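PDB 4EGV: acetyl-CoA acetyltransferase from Mycobacterium smegmatis, which belongs to the thiolase family as a monomeric thiolase-like protein type 1 and is thought to have acyltransferase activity. Local coordinates for residues A[111-123]-A[407-420]. Numbering follows the deposited sequence.
Sequences EVIGGQSPQHLAT and ANGGIASKYSVGIY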
loop_
_atom_site.group_PDB
_atom_site.type_symbol
_atom_site.label_atom_id
_atom_site.label_comp_id
_atom_site.label_asym_id
_atom_site.label_seq_id
_atom_site.Cartn_x
_atom_site.Cartn_y
_atom_site.Cartn_z
ATOM N N GLU A 111 3.139 -11.809 10.972
ATOM C CA GLU A 111 2.224 -10.673 10.999
ATOM C C GLU A 111 0.972 -10.967 10.159
ATOM O O GLU A 111 0.948 -11.942 9.400
ATOM C CB GLU A 111 2.990 -9.393 10.571
ATOM C CG GLU A 111 2.175 -8.051 10.304
ATOM C CD GLU A 111 1.419 -7.418 11.531
ATOM O OE1 GLU A 111 0.919 -8.136 12.421
ATOM O OE2 GLU A 111 1.316 -6.161 11.572
ATOM N N VAL A 112 -0.074 -10.166 10.335
ATOM C CA VAL A 112 -1.289 -10.216 9.501
ATOM C C VAL A 112 -1.041 -9.823 8.035
ATOM O O VAL A 112 -0.091 -9.156 7.716
ATOM C CB VAL A 112 -2.475 -9.328 10.108
ATOM C CG1 VAL A 112 -2.903 -9.818 11.538
ATOM C CG2 VAL A 112 -2.141 -7.804 10.090
ATOM N N ILE A 113 -1.926 -10.222 7.142
ATOM C CA ILE A 113 -1.818 -9.881 5.710
ATOM C C ILE A 113 -1.948 -8.363 5.472
ATOM O O ILE A 113 -2.510 -7.644 6.292
ATOM C CB ILE A 113 -2.890 -10.677 4.824
ATOM C CG1 ILE A 113 -2.435 -10.849 3.391
ATOM C CG2 ILE A 113 -4.293 -10.020 4.843
ATOM C CD1 ILE A 113 -1.656 -12.151 3.091
ATOM N N GLY A 114 -1.390 -7.900 4.345
ATOM C CA GLY A 114 -1.767 -6.626 3.716
ATOM C C GLY A 114 -0.548 -5.788 3.457
ATOM O O GLY A 114 0.423 -5.911 4.165
ATOM N N GLY A 115 -0.588 -4.939 2.443
ATOM C CA GLY A 115 0.525 -4.018 2.162
ATOM C C GLY A 115 0.958 -2.933 3.179
ATOM O O GLY A 115 2.015 -2.313 3.032
ATOM N N GLN A 116 0.119 -2.730 4.194
ATOM C CA GLN A 116 0.397 -1.863 5.311
ATOM C C GLN A 116 1.431 -2.457 6.277
ATOM O O GLN A 116 2.097 -1.702 6.993
ATOM C CB GLN A 116 -0.909 -1.493 6.053
ATOM C CG GLN A 116 -1.395 -2.497 7.130
ATOM C CD GLN A 116 -1.923 -3.820 6.556
ATOM O OE1 GLN A 116 -2.444 -3.886 5.435
ATOM N NE2 GLN A 116 -1.821 -4.872 7.348
ATOM N N SER A 117 1.576 -3.786 6.274
ATOM C CA SER A 117 2.261 -4.469 7.357
ATOM C C SER A 117 3.712 -4.128 7.612
ATOM O O SER A 117 4.087 -4.054 8.784
ATOM C CB SER A 117 2.076 -5.979 7.324
ATOM O OG SER A 117 2.589 -6.557 6.146
ATOM N N PRO A 118 4.531 -3.900 6.550
ATOM C CA PRO A 118 5.937 -3.547 6.827
ATOM C C PRO A 118 6.045 -2.283 7.676
ATOM O O PRO A 118 6.852 -2.213 8.605
ATOM C CB PRO A 118 6.495 -3.265 5.439
ATOM C CG PRO A 118 5.591 -3.909 4.544
ATOM C CD PRO A 118 4.265 -3.898 5.109
ATOM N N GLN A 119 5.221 -1.296 7.352
ATOM C CA GLN A 119 5.290 -0.021 8.036
ATOM C C GLN A 119 4.564 -0.047 9.387
ATOM O O GLN A 119 5.050 0.536 10.348
ATOM C CB GLN A 119 4.871 1.139 7.107
ATOM C CG GLN A 119 4.904 2.451 7.716
ATOM C CD GLN A 119 6.244 2.867 8.051
ATOM O OE1 GLN A 119 6.603 2.899 9.208
ATOM N NE2 GLN A 119 7.023 3.205 7.059
ATOM N N HIS A 120 3.442 -0.763 9.463
ATOM C CA HIS A 120 2.789 -1.062 10.746
ATOM C C HIS A 120 3.764 -1.736 11.748
ATOM O O HIS A 120 3.824 -1.385 12.930
ATOM C CB HIS A 120 1.519 -1.896 10.516
ATOM C CG HIS A 120 0.565 -1.929 11.679
ATOM N ND1 HIS A 120 0.718 -2.780 12.765
ATOM C CD2 HIS A 120 -0.596 -1.264 11.889
ATOM C CE1 HIS A 120 -0.290 -2.606 13.606
ATOM N NE2 HIS A 120 -1.097 -1.685 13.104
ATOM N N LEU A 121 4.543 -2.676 11.237
ATOM C CA LEU A 121 5.500 -3.434 12.001
ATOM C C LEU A 121 6.654 -2.606 12.513
ATOM O O LEU A 121 7.029 -2.718 13.691
ATOM C CB LEU A 121 6.058 -4.535 11.102
ATOM C CG LEU A 121 6.048 -6.007 11.510
ATOM C CD1 LEU A 121 5.004 -6.366 12.555
ATOM C CD2 LEU A 121 5.834 -6.772 10.217
ATOM N N ALA A 122 7.231 -1.795 11.620
ATOM C CA ALA A 122 8.273 -0.873 12.024
ATOM C C ALA A 122 7.770 0.108 13.084
ATOM O O ALA A 122 8.446 0.355 14.036
ATOM C CB ALA A 122 8.840 -0.147 10.840
ATOM N N THR A 123 6.572 0.654 12.931
ATOM C CA THR A 123 5.998 1.499 13.956
ATOM C C THR A 123 5.755 0.766 15.303
ATOM O O THR A 123 6.115 1.276 16.362
ATOM C CB THR A 123 4.723 2.179 13.451
ATOM O OG1 THR A 123 5.014 2.907 12.253
ATOM C CG2 THR A 123 4.091 3.091 14.523
ATOM N N ALA A 407 2.007 3.125 3.325
ATOM C CA ALA A 407 1.776 1.696 3.061
ATOM C C ALA A 407 0.311 1.323 3.071
ATOM O O ALA A 407 -0.326 1.434 4.077
ATOM C CB ALA A 407 2.546 0.842 4.082
ATOM N N ASN A 408 -0.206 0.772 1.985
ATOM C CA ASN A 408 -1.584 0.313 1.779
ATOM C C ASN A 408 -1.707 -1.226 1.675
ATOM O O ASN A 408 -0.859 -1.801 1.123
ATOM C CB ASN A 408 -2.005 0.928 0.460
ATOM C CG ASN A 408 -3.457 0.888 0.230
ATOM O OD1 ASN A 408 -4.166 1.652 0.783
ATOM N ND2 ASN A 408 -3.901 0.026 -0.626
ATOM N N GLY A 409 -2.703 -1.941 2.185
ATOM C CA GLY A 409 -3.865 -1.461 2.855
ATOM C C GLY A 409 -5.146 -2.041 2.339
ATOM O O GLY A 409 -6.097 -1.354 2.310
ATOM N N GLY A 410 -5.178 -3.287 1.931
ATOM C CA GLY A 410 -6.416 -3.961 1.550
ATOM C C GLY A 410 -7.149 -3.428 0.361
ATOM O O GLY A 410 -6.599 -3.315 -0.659
ATOM N N ILE A 411 -8.396 -3.070 0.513
ATOM C CA ILE A 411 -9.092 -2.296 -0.503
ATOM C C ILE A 411 -9.105 -0.828 -0.134
ATOM O O ILE A 411 -10.132 -0.333 0.193
ATOM C CB ILE A 411 -10.563 -2.759 -0.670
ATOM C CG1 ILE A 411 -10.639 -4.264 -0.866
ATOM C CG2 ILE A 411 -11.217 -2.098 -1.834
ATOM C CD1 ILE A 411 -9.817 -4.804 -2.029
ATOM N N ALA A 412 -7.967 -0.147 -0.194
ATOM C CA ALA A 412 -7.735 1.106 0.567
ATOM C C ALA A 412 -8.198 1.017 2.025
ATOM O O ALA A 412 -8.630 2.017 2.566
ATOM C CB ALA A 412 -8.365 2.308 -0.122
ATOM N N SER A 413 -8.120 -0.175 2.637
ATOM C CA SER A 413 -8.716 -0.438 3.971
ATOM C C SER A 413 -7.811 0.057 5.087
ATOM O O SER A 413 -8.267 0.426 6.131
ATOM C CB SER A 413 -9.015 -1.933 4.205
ATOM O OG SER A 413 -9.834 -2.482 3.226
ATOM N N LYS A 414 -6.514 0.024 4.836
ATOM C CA LYS A 414 -5.502 0.247 5.841
ATOM C C LYS A 414 -4.364 1.100 5.279
ATOM O O LYS A 414 -3.916 0.907 4.151
ATOM C CB LYS A 414 -4.952 -1.090 6.336
ATOM C CG LYS A 414 -5.667 -1.668 7.504
ATOM C CD LYS A 414 -5.275 -3.112 7.645
ATOM C CE LYS A 414 -5.984 -3.805 8.817
ATOM N NZ LYS A 414 -5.185 -4.982 9.326
ATOM N N TYR A 415 -3.908 2.045 6.097
ATOM C CA TYR A 415 -2.795 2.894 5.748
ATOM C C TYR A 415 -1.873 3.202 6.932
ATOM O O TYR A 415 -2.301 3.544 8.018
ATOM C CB TYR A 415 -3.314 4.155 5.115
ATOM C CG TYR A 415 -2.413 4.667 4.062
ATOM C CD1 TYR A 415 -2.492 4.161 2.765
ATOM C CD2 TYR A 415 -1.501 5.694 4.342
ATOM C CE1 TYR A 415 -1.678 4.656 1.730
ATOM C CE2 TYR A 415 -0.678 6.204 3.329
ATOM C CZ TYR A 415 -0.771 5.675 2.010
ATOM O OH TYR A 415 0.039 6.165 1.012
ATOM N N SER A 416 -0.579 3.047 6.695
ATOM C CA SER A 416 0.457 3.188 7.700
ATOM C C SER A 416 1.529 4.032 7.126
ATOM O O SER A 416 1.980 3.836 6.020
ATOM C CB SER A 416 1.037 1.841 8.107
ATOM O OG SER A 416 0.177 1.173 8.979
ATOM N N VAL A 417 1.920 5.010 7.903
ATOM C CA VAL A 417 2.863 6.003 7.449
ATOM C C VAL A 417 4.050 6.027 8.387
ATOM O O VAL A 417 3.905 5.900 9.563
ATOM C CB VAL A 417 2.203 7.437 7.293
ATOM C CG1 VAL A 417 3.193 8.407 6.705
ATOM C CG2 VAL A 417 0.957 7.378 6.450
ATOM N N GLY A 418 5.232 6.127 7.819
ATOM C CA GLY A 418 6.434 6.407 8.552
ATOM C C GLY A 418 7.207 7.555 7.918
ATOM O O GLY A 418 7.272 7.701 6.703
ATOM N N ILE A 419 7.782 8.402 8.759
ATOM C CA ILE A 419 8.635 9.473 8.315
ATOM C C ILE A 419 9.968 9.237 8.963
ATOM O O ILE A 419 10.042 9.038 10.142
ATOM C CB ILE A 419 8.075 10.871 8.668
ATOM C CG1 ILE A 419 6.677 11.047 8.049
ATOM C CG2 ILE A 419 9.046 11.940 8.214
ATOM C CD1 ILE A 419 6.030 12.381 8.232
ATOM N N TYR A 420 11.009 9.254 8.142
ATOM C CA TYR A 420 12.389 8.939 8.518
ATOM C C TYR A 420 13.350 10.131 8.320
ATOM O O TYR A 420 13.158 10.942 7.413
ATOM C CB TYR A 420 12.849 7.746 7.683
ATOM C CG TYR A 420 11.976 6.540 7.856
ATOM C CD1 TYR A 420 12.227 5.648 8.869
ATOM C CD2 TYR A 420 10.904 6.295 7.032
ATOM C CE1 TYR A 420 11.418 4.550 9.065
ATOM C CE2 TYR A 420 10.112 5.213 7.222
ATOM C CZ TYR A 420 10.371 4.343 8.249
ATOM O OH TYR A 420 9.610 3.219 8.454
#
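Tyr420 OH takes a hydrogen bond from Gln119 NE2 at 2.9 Å, a hydrogen bond that joins the two segments directly. The amide reaches the phenol ring at its edge, and the two planes stand 43° apart. Gln119 starts out with CG anti to its own N (chi1 180°) and then bends at chi2, which lays the amide over the backbone of Gly418 in strand 414-420. Its CD lies 3.4 Å from Gly418 N. Nearer the backbone, Gln119 CB packs on Ala407 CB at 3.8 Å.

Gln116 fills the other end of the contact. Its NE2 donates to Ile113 O at 3.0 Å, nearly straight, and this bond fixes the rotation of the amide. The aliphatic chain of Lys414 runs across that amide, with Lys414 CD 3.6 Å from Gln116 CD. Between these two glutamines, Ser416 faces the first turn of helix 117-123. Its OG lies 3.7 Å from His120 CB, but it hydrogen-bonds to Asp301 of strand 294-303. Gly115 packs beside Asn408 and Gly409, and its O lies 3.4 Å from Ala407 CB. A cis peptide links Asn408 to Gly409.

The helix thus lies over adjacent antiparallel strands of the large mixed sheet of the thiolase fold, its axis at 54° to strand 414-420. Helix 383-397 packs beside it, touching Gln119, Ala407 and Tyr420. Val417 and Ile419 point away from helix 117-123, onto helix 317-330.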